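Local coordinates for protein putative transcriptional regulator (Streptomyces coelicolor, PDB 2HXI) that probably binds DNA at regulatory sites and controls transcription, as a member of the TetR family of helix-turn-helix regulators, at residues 33-38 and 81-86; 86-91 and 110-115. All coordinates share one frame; numbering follows the deposited sequence.

How the interactions relate
Both contacts use helix 73-88, and their centres lie about 11 Å apart. Interaction 1 comes first along the chain and joins the first half of helix 31-43 to the second half of helix 73-88. Interaction 2 follows in series and joins the end of that helix to the end of helix 98-113. Leu86 belongs to both. The two also touch: Ile84 CG2 packs 3.6 Å from Phe113 CE1, and Leu85 CD2 lies 3.9 Å from Phe113 CE2. In TetR-family proteins this long helix links the DNA-binding domain to the C-terminal domain. The two contacts probably help to fix it against both: interaction 1 ties it to the DNA-binding part, interaction 2 to the C-terminal part.

Interaction 1 of 2, residues 33-38 and 81-86; sequences QILDAA and ADRILL
The guanidinium of Arg83 has Asp36 OD1 at its edge, close to its plane, and Leu86 CD2 over one face, 3.5 Å above the plane and offset toward the rim. The main bond runs from Arg83 NE to Asp36 OD1 at 2.9 Å and is fairly straight, with an angle of 160° at the hydrogen. It is a salt bridge. The carboxylate is not coplanar with the guanidinium; the two planes are 53° apart, and NE meets OD1 from above the carboxylate plane. Arg83 NH2 adds only weak bonds, each 3.4 Å long, to Asp36 OD1 and OD2. The contact joins the first helix of the TetR-type DNA-binding domain, 31-43, to helix 73-88, which leads on to the C-terminal domain. Arg83 reaches Asp36 because its chain is bent at chi2 and again at chi3. The bend lays its aliphatic part across Leu35, with Arg83 CG 3.4 Å from Leu35 CB. Leu35 CD1 reaches Arg83 CD at 3.8 Å. A leucine in place of Arg83 would probably leave the Asp36 carboxylate without its cationic mate across the two helices. Leu35 also packs on Ala79, Val80 and Phe70, while Asp36 is exposed.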
ATOM      1  N   GLN B  33     -19.761  -2.351  21.784  1.00 27.90           N
ATOM      2  CA  GLN B  33     -20.601  -1.180  21.527  1.00 26.83           C
ATOM      3  C   GLN B  33     -19.839   0.149  21.282  1.00 24.35           C
ATOM      4  O   GLN B  33     -20.209   0.960  20.417  1.00 24.07           O
ATOM      5  CB  GLN B  33     -21.628  -1.020  22.648  1.00 27.37           C
ATOM      6  CG  GLN B  33     -22.677  -2.113  22.635  1.00 29.44           C
ATOM      7  CD  GLN B  33     -23.526  -2.036  23.827  1.00 34.95           C
ATOM      8  OE1 GLN B  33     -23.023  -2.063  24.962  1.00 32.99           O
ATOM      9  NE2 GLN B  33     -24.834  -1.877  23.610  1.00 36.94           N
ATOM     10  N   ILE B  34     -18.830   0.400  22.104  1.00 21.81           N
ATOM     11  CA  ILE B  34     -17.950   1.540  21.931  1.00 20.20           C
ATOM     12  C   ILE B  34     -17.299   1.507  20.522  1.00 21.47           C
ATOM     13  O   ILE B  34     -17.309   2.510  19.799  1.00 20.16           O
ATOM     14  CB  ILE B  34     -16.874   1.566  23.059  1.00 20.15           C
ATOM     15  CG1 ILE B  34     -17.575   1.732  24.451  1.00 17.91           C
ATOM     16  CG2 ILE B  34     -15.873   2.665  22.817  1.00 16.09           C
ATOM     17  CD1 ILE B  34     -16.586   1.480  25.669  1.00 18.87           C
ATOM     18  N   LEU B  35     -16.757   0.339  20.155  1.00 21.85           N
ATOM     19  CA  LEU B  35     -16.044   0.192  18.869  1.00 22.46           C
ATOM     20  C   LEU B  35     -16.984   0.431  17.677  1.00 22.76           C
ATOM     21  O   LEU B  35     -16.583   1.083  16.690  1.00 23.76           O
ATOM     22  CB  LEU B  35     -15.470  -1.225  18.809  1.00 21.61           C
ATOM     23  CG  LEU B  35     -14.382  -1.423  19.851  1.00 24.10           C
ATOM     24  CD1 LEU B  35     -14.025  -2.914  19.866  1.00 26.57           C
ATOM     25  CD2 LEU B  35     -13.211  -0.607  19.632  1.00 21.80           C
ATOM     26  N   ASP B  36     -18.193  -0.091  17.764  1.00 22.60           N
ATOM     27  CA  ASP B  36     -19.215   0.111  16.753  1.00 24.77           C
ATOM     28  C   ASP B  36     -19.689   1.573  16.656  1.00 24.17           C
ATOM     29  O   ASP B  36     -19.957   2.096  15.558  1.00 22.74           O
ATOM     30  CB  ASP B  36     -20.399  -0.826  16.986  1.00 26.58           C
ATOM     31  CG  ASP B  36     -20.150  -2.263  16.477  1.00 29.92           C
ATOM     32  OD1 ASP B  36     -19.098  -2.564  15.840  1.00 34.23           O
ATOM     33  OD2 ASP B  36     -21.020  -3.109  16.770  1.00 38.90           O
ATOM     34  N   ALA B  37     -19.790   2.250  17.796  1.00 22.04           N
ATOM     35  CA  ALA B  37     -20.111   3.689  17.733  1.00 21.66           C
ATOM     36  C   ALA B  37     -18.990   4.432  17.035  1.00 19.89           C
ATOM     37  O   ALA B  37     -19.206   5.352  16.213  1.00 19.80           O
ATOM     38  CB  ALA B  37     -20.336   4.246  19.150  1.00 20.11           C
ATOM     39  N   ALA B  38     -17.749   4.061  17.369  1.00 18.00           N
ATOM     40  CA  ALA B  38     -16.605   4.712  16.772  1.00 16.75           C
ATOM     41  C   ALA B  38     -16.539   4.504  15.263  1.00 16.20           C
ATOM     42  O   ALA B  38     -16.200   5.414  14.539  1.00 16.56           O
ATOM     43  CB  ALA B  38     -15.316   4.224  17.384  1.00 17.17           C
ATOM     44  N   ALA B  81     -10.645  -0.971  13.742  1.00 20.63           N
ATOM     45  CA  ALA B  81     -10.328  -1.606  12.428  1.00 21.42           C
ATOM     46  C   ALA B  81     -10.760  -3.089  12.480  1.00 21.88           C
ATOM     47  O   ALA B  81     -11.360  -3.609  11.519  1.00 23.26           O
ATOM     48  CB  ALA B  81      -8.910  -1.458  12.107  1.00 21.58           C
ATOM     49  N   ASP B  82     -10.603  -3.742  13.630  1.00 22.02           N
ATOM     50  CA  ASP B  82     -11.100  -5.114  13.786  1.00 22.22           C
ATOM     51  C   ASP B  82     -12.585  -5.229  13.523  1.00 23.23           C
ATOM     52  O   ASP B  82     -13.039  -6.205  12.916  1.00 21.83           O
ATOM     53  CB  ASP B  82     -10.756  -5.755  15.152  1.00 23.87           C
ATOM     54  CG  ASP B  82     -11.009  -7.283  15.139  1.00 24.79           C
ATOM     55  OD1 ASP B  82     -10.081  -8.011  14.679  1.00 23.83           O
ATOM     56  OD2 ASP B  82     -12.138  -7.747  15.496  1.00 25.32           O
ATOM     57  N   ARG B  83     -13.375  -4.235  13.964  1.00 21.13           N
ATOM     58  CA  ARG B  83     -14.796  -4.281  13.716  1.00 21.99           C
ATOM     59  C   ARG B  83     -15.104  -4.250  12.233  1.00 21.75           C
ATOM     60  O   ARG B  83     -16.153  -4.768  11.806  1.00 22.94           O
ATOM     61  CB  ARG B  83     -15.540  -3.110  14.415  1.00 23.00           C
ATOM     62  CG  ARG B  83     -15.178  -2.888  15.839  1.00 26.19           C
ATOM     63  CD  ARG B  83     -15.569  -4.158  16.648  1.00 29.16           C
ATOM     64  NE  ARG B  83     -17.026  -4.440  16.631  1.00 33.17           N
ATOM     65  CZ  ARG B  83     -17.580  -5.513  17.209  1.00 35.72           C
ATOM     66  NH1 ARG B  83     -16.782  -6.437  17.798  1.00 35.76           N
ATOM     67  NH2 ARG B  83     -18.901  -5.674  17.195  1.00 34.59           N
ATOM     68  N   ILE B  84     -14.266  -3.541  11.455  1.00 21.77           N
ATOM     69  CA  ILE B  84     -14.425  -3.491   9.997  1.00 21.17           C
ATOM     70  C   ILE B  84     -14.154  -4.854   9.371  1.00 22.01           C
ATOM     71  O   ILE B  84     -14.890  -5.275   8.473  1.00 22.79           O
ATOM     72  CB  ILE B  84     -13.487  -2.420   9.320  1.00 20.56           C
ATOM     73  CG1 ILE B  84     -13.719  -0.999   9.930  1.00 22.92           C
ATOM     74  CG2 ILE B  84     -13.687  -2.363   7.819  1.00 20.47           C
ATOM     75  CD1 ILE B  84     -15.142  -0.514   9.937  1.00 24.17           C
ATOM     76  N   LEU B  85     -13.110  -5.539   9.831  1.00 21.57           N
ATOM     77  CA  LEU B  85     -12.945  -6.934   9.387  1.00 21.97           C
ATOM     78  C   LEU B  85     -14.194  -7.759   9.716  1.00 22.02           C
ATOM     79  O   LEU B  85     -14.633  -8.581   8.921  1.00 22.75           O
ATOM     80  CB  LEU B  85     -11.728  -7.551  10.059  1.00 22.55           C
ATOM     81  CG  LEU B  85     -10.375  -6.886   9.836  1.00 26.21           C
ATOM     82  CD1 LEU B  85      -9.256  -7.620  10.631  1.00 29.19           C
ATOM     83  CD2 LEU B  85     -10.108  -6.917   8.371  1.00 26.39           C
ATOM     84  N   LEU B  86     -14.754  -7.574  10.925  1.00 21.70           N
ATOM     85  CA  LEU B  86     -15.867  -8.384  11.340  1.00 22.93           C
ATOM     86  C   LEU B  86     -17.040  -8.187  10.408  1.00 22.54           C
ATOM     87  O   LEU B  86     -17.649  -9.174   9.927  1.00 23.87           O
ATOM     88  CB  LEU B  86     -16.219  -8.058  12.802  1.00 23.52           C
ATOM     89  CG  LEU B  86     -17.386  -8.867  13.393  1.00 24.84           C
ATOM     90  CD1 LEU B  86     -17.078 -10.346  13.441  1.00 28.63           C
ATOM     91  CD2 LEU B  86     -17.706  -8.348  14.798  1.00 25.55           C
TER

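Interaction 2 of 2, residues 86-91 and 110-115; sequences LSAMDG and RESFGQ
Ala88 and Ser112 make a small, close packing contact, with a water bridge beside it, where the ends of helices 73-88 and 98-113 meet. Their CA atoms are 5.5 Å apart. Ser112 OG lies 3.2 Å from Ala88 CA and 3.3 Å from Ala88 CB. Ser112 CB adds a looser touch on Ala88 CB at 3.7 Å. With OG anti to the carbonyl carbon (chi1 -71°), the Ser112 hydroxyl lies against Ala88 and also within reach of a water. This water joins the helices next to the packing. It is hydrogen-bonded to Ser87 OG at 2.8 Å and to Ser112 OG at 2.7 Å, spanning hydroxyls that lie 4.5 Å apart, too far for a direct bond. Helix 73-88 leads out of the DNA-binding domain of this TetR-family protein, and helix 98-113 belongs to its C-terminal domain. The contact therefore ties the end of this connecting helix to a helix of the C-terminal domain. Each hydroxyl also has a partner within its own helix. Ser87 OG bonds to Ile84 O, and Ser112 OG makes a weak bond to Arg108 O. Arg108 NH2 provides a second tie between these parts of the fold by hydrogen bonding to Ala88 O and Asp90 O.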
ATOM      1  N   LEU B  86     -14.754  -7.574  10.925  1.00 21.70           N
ATOM      2  CA  LEU B  86     -15.867  -8.384  11.340  1.00 22.93           C
ATOM      3  C   LEU B  86     -17.040  -8.187  10.408  1.00 22.54           C
ATOM      4  O   LEU B  86     -17.649  -9.174   9.927  1.00 23.87           O
ATOM      5  CB  LEU B  86     -16.219  -8.058  12.802  1.00 23.52           C
ATOM      6  CG  LEU B  86     -17.386  -8.867  13.393  1.00 24.84           C
ATOM      7  CD1 LEU B  86     -17.078 -10.346  13.441  1.00 28.63           C
ATOM      8  CD2 LEU B  86     -17.706  -8.348  14.798  1.00 25.55           C
ATOM      9  N   SER B  87     -17.339  -6.922  10.085  1.00 23.78           N
ATOM     10  CA  SER B  87     -18.435  -6.667   9.157  1.00 26.00           C
ATOM     11  C   SER B  87     -18.110  -7.116   7.739  1.00 24.63           C
ATOM     12  O   SER B  87     -19.017  -7.525   6.999  1.00 26.19           O
ATOM     13  CB  SER B  87     -18.952  -5.224   9.217  1.00 26.64           C
ATOM     14  OG  SER B  87     -17.976  -4.297   8.812  1.00 32.17           O
ATOM     15  N   ALA B  88     -16.836  -7.050   7.340  1.00 23.82           N
ATOM     16  CA  ALA B  88     -16.478  -7.583   6.027  1.00 23.45           C
ATOM     17  C   ALA B  88     -16.934  -9.019   5.872  1.00 22.75           C
ATOM     18  O   ALA B  88     -17.311  -9.462   4.756  1.00 22.73           O
ATOM     19  CB  ALA B  88     -14.969  -7.448   5.755  1.00 23.95           C
HETATM   20  N   MSE B  89     -16.886  -9.765   6.977  1.00 22.14           N
HETATM   21  CA  MSE B  89     -17.077 -11.209   6.980  1.00 24.27           C
HETATM   22  C   MSE B  89     -18.539 -11.529   7.273  1.00 27.42           C
HETATM   23  O   MSE B  89     -18.945 -12.681   7.181  1.00 27.68           O
HETATM   24  CB  MSE B  89     -16.118 -11.873   7.986  1.00 22.59           C
HETATM   25  CG  MSE B  89     -14.598 -11.724   7.632  1.00 19.82           C
HETATM   26 SE   MSE B  89     -14.229 -12.462   5.783  0.80 25.41          SE
HETATM   27  CE  MSE B  89     -14.551 -14.317   6.070  1.00 24.72           C
ATOM     28  N   ASP B  90     -19.338 -10.462   7.507  1.00 30.32           N
ATOM     29  CA  ASP B  90     -20.792 -10.540   7.664  1.00 32.76           C
ATOM     30  C   ASP B  90     -21.520 -11.226   6.565  1.00 32.63           C
ATOM     31  O   ASP B  90     -21.673 -10.700   5.433  1.00 32.30           O
ATOM     32  CB  ASP B  90     -21.438  -9.164   7.896  1.00 34.00           C
ATOM     33  CG  ASP B  90     -21.533  -8.838   9.340  1.00 37.26           C
ATOM     34  OD1 ASP B  90     -21.595  -9.820  10.134  1.00 39.31           O
ATOM     35  OD2 ASP B  90     -21.546  -7.631   9.679  1.00 38.57           O
ATOM     36  N   GLY B  91     -22.006 -12.411   6.930  1.00 33.15           N
ATOM     37  CA  GLY B  91     -22.809 -13.201   6.004  1.00 33.09           C
ATOM     38  C   GLY B  91     -21.949 -13.919   4.995  1.00 32.10           C
ATOM     39  O   GLY B  91     -22.435 -14.313   3.931  1.00 32.34           O
ATOM     40  N   ARG B 110     -11.812  -5.091   0.655  1.00 15.75           N
ATOM     41  CA  ARG B 110     -11.631  -3.848  -0.051  1.00 16.46           C
ATOM     42  C   ARG B 110     -12.938  -3.011   0.075  1.00 18.85           C
ATOM     43  O   ARG B 110     -12.900  -1.773   0.264  1.00 19.58           O
ATOM     44  CB  ARG B 110     -11.287  -4.124  -1.510  1.00 16.91           C
ATOM     45  CG  ARG B 110     -11.066  -2.822  -2.260  1.00 18.99           C
ATOM     46  CD  ARG B 110     -10.671  -3.034  -3.708  1.00 20.71           C
ATOM     47  NE  ARG B 110     -10.686  -1.755  -4.397  1.00 22.07           N
ATOM     48  CZ  ARG B 110     -11.704  -1.314  -5.107  1.00 26.02           C
ATOM     49  NH1 ARG B 110     -12.788  -2.077  -5.232  1.00 27.39           N
ATOM     50  NH2 ARG B 110     -11.616  -0.110  -5.673  1.00 26.49           N
ATOM     51  N   GLU B 111     -14.087  -3.682  -0.079  1.00 19.12           N
ATOM     52  CA  GLU B 111     -15.359  -2.957  -0.036  1.00 21.70           C
ATOM     53  C   GLU B 111     -15.590  -2.377   1.348  1.00 20.03           C
ATOM     54  O   GLU B 111     -15.891  -1.193   1.489  1.00 20.53           O
ATOM     55  CB  GLU B 111     -16.480  -3.850  -0.604  1.00 22.37           C
ATOM     56  CG  GLU B 111     -17.736  -4.134   0.165  1.00 31.10           C
ATOM     57  CD  GLU B 111     -18.547  -5.267  -0.593  1.00 32.02           C
ATOM     58  OE1 GLU B 111     -18.466  -6.504  -0.223  1.00 35.15           O
ATOM     59  OE2 GLU B 111     -19.204  -4.872  -1.605  1.00 42.10           O
ATOM     60  N   SER B 112     -15.375  -3.187   2.383  1.00 18.68           N
ATOM     61  CA  SER B 112     -15.565  -2.714   3.754  1.00 19.59           C
ATOM     62  C   SER B 112     -14.689  -1.526   4.119  1.00 20.83           C
ATOM     63  O   SER B 112     -15.114  -0.619   4.870  1.00 22.11           O
ATOM     64  CB  SER B 112     -15.373  -3.868   4.734  1.00 19.38           C
ATOM     65  OG  SER B 112     -16.481  -4.759   4.600  1.00 22.20           O
ATOM     66  N   PHE B 113     -13.441  -1.530   3.667  1.00 19.36           N
ATOM     67  CA  PHE B 113     -12.566  -0.393   3.942  1.00 19.67           C
ATOM     68  C   PHE B 113     -12.811   0.837   3.031  1.00 20.96           C
ATOM     69  O   PHE B 113     -12.280   1.913   3.295  1.00 21.93           O
ATOM     70  CB  PHE B 113     -11.105  -0.839   3.937  1.00 19.75           C
ATOM     71  CG  PHE B 113     -10.706  -1.520   5.208  1.00 19.66           C
ATOM     72  CD1 PHE B 113     -10.545  -0.776   6.386  1.00 21.84           C
ATOM     73  CD2 PHE B 113     -10.512  -2.889   5.268  1.00 16.78           C
ATOM     74  CE1 PHE B 113     -10.180  -1.397   7.609  1.00 20.57           C
ATOM     75  CE2 PHE B 113     -10.132  -3.532   6.469  1.00 18.11           C
ATOM     76  CZ  PHE B 113      -9.976  -2.786   7.666  1.00 20.70           C
ATOM     77  N   GLY B 114     -13.622   0.648   1.992  1.00 22.21           N
ATOM     78  CA  GLY B 114     -13.844   1.675   0.949  1.00 23.84           C
ATOM     79  C   GLY B 114     -14.194   3.036   1.538  1.00 24.50           C
ATOM     80  O   GLY B 114     -13.664   4.052   1.104  1.00 25.22           O
ATOM     81  N   GLN B 115     -15.084   3.071   2.517  1.00 25.68           N
ATOM     82  CA  GLN B 115     -15.462   4.359   3.106  1.00 27.54           C
ATOM     83  C   GLN B 115     -14.778   4.594   4.456  1.00 26.34           C
ATOM     84  O   GLN B 115     -15.160   5.519   5.174  1.00 26.79           O
ATOM     85  CB  GLN B 115     -16.982   4.475   3.271  1.00 29.36           C
ATOM     86  CG  GLN B 115     -17.798   4.477   1.966  1.00 35.62           C
ATOM     87  CD  GLN B 115     -17.611   5.761   1.208  1.00 42.43           C
ATOM     88  OE1 GLN B 115     -16.946   5.772   0.170  1.00 46.22           O
ATOM     89  NE2 GLN B 115     -18.151   6.870   1.738  1.00 44.18           N
TER
HETATM   90  O   HOH W   1     -18.253  -3.449   6.179  1.00 36.89           O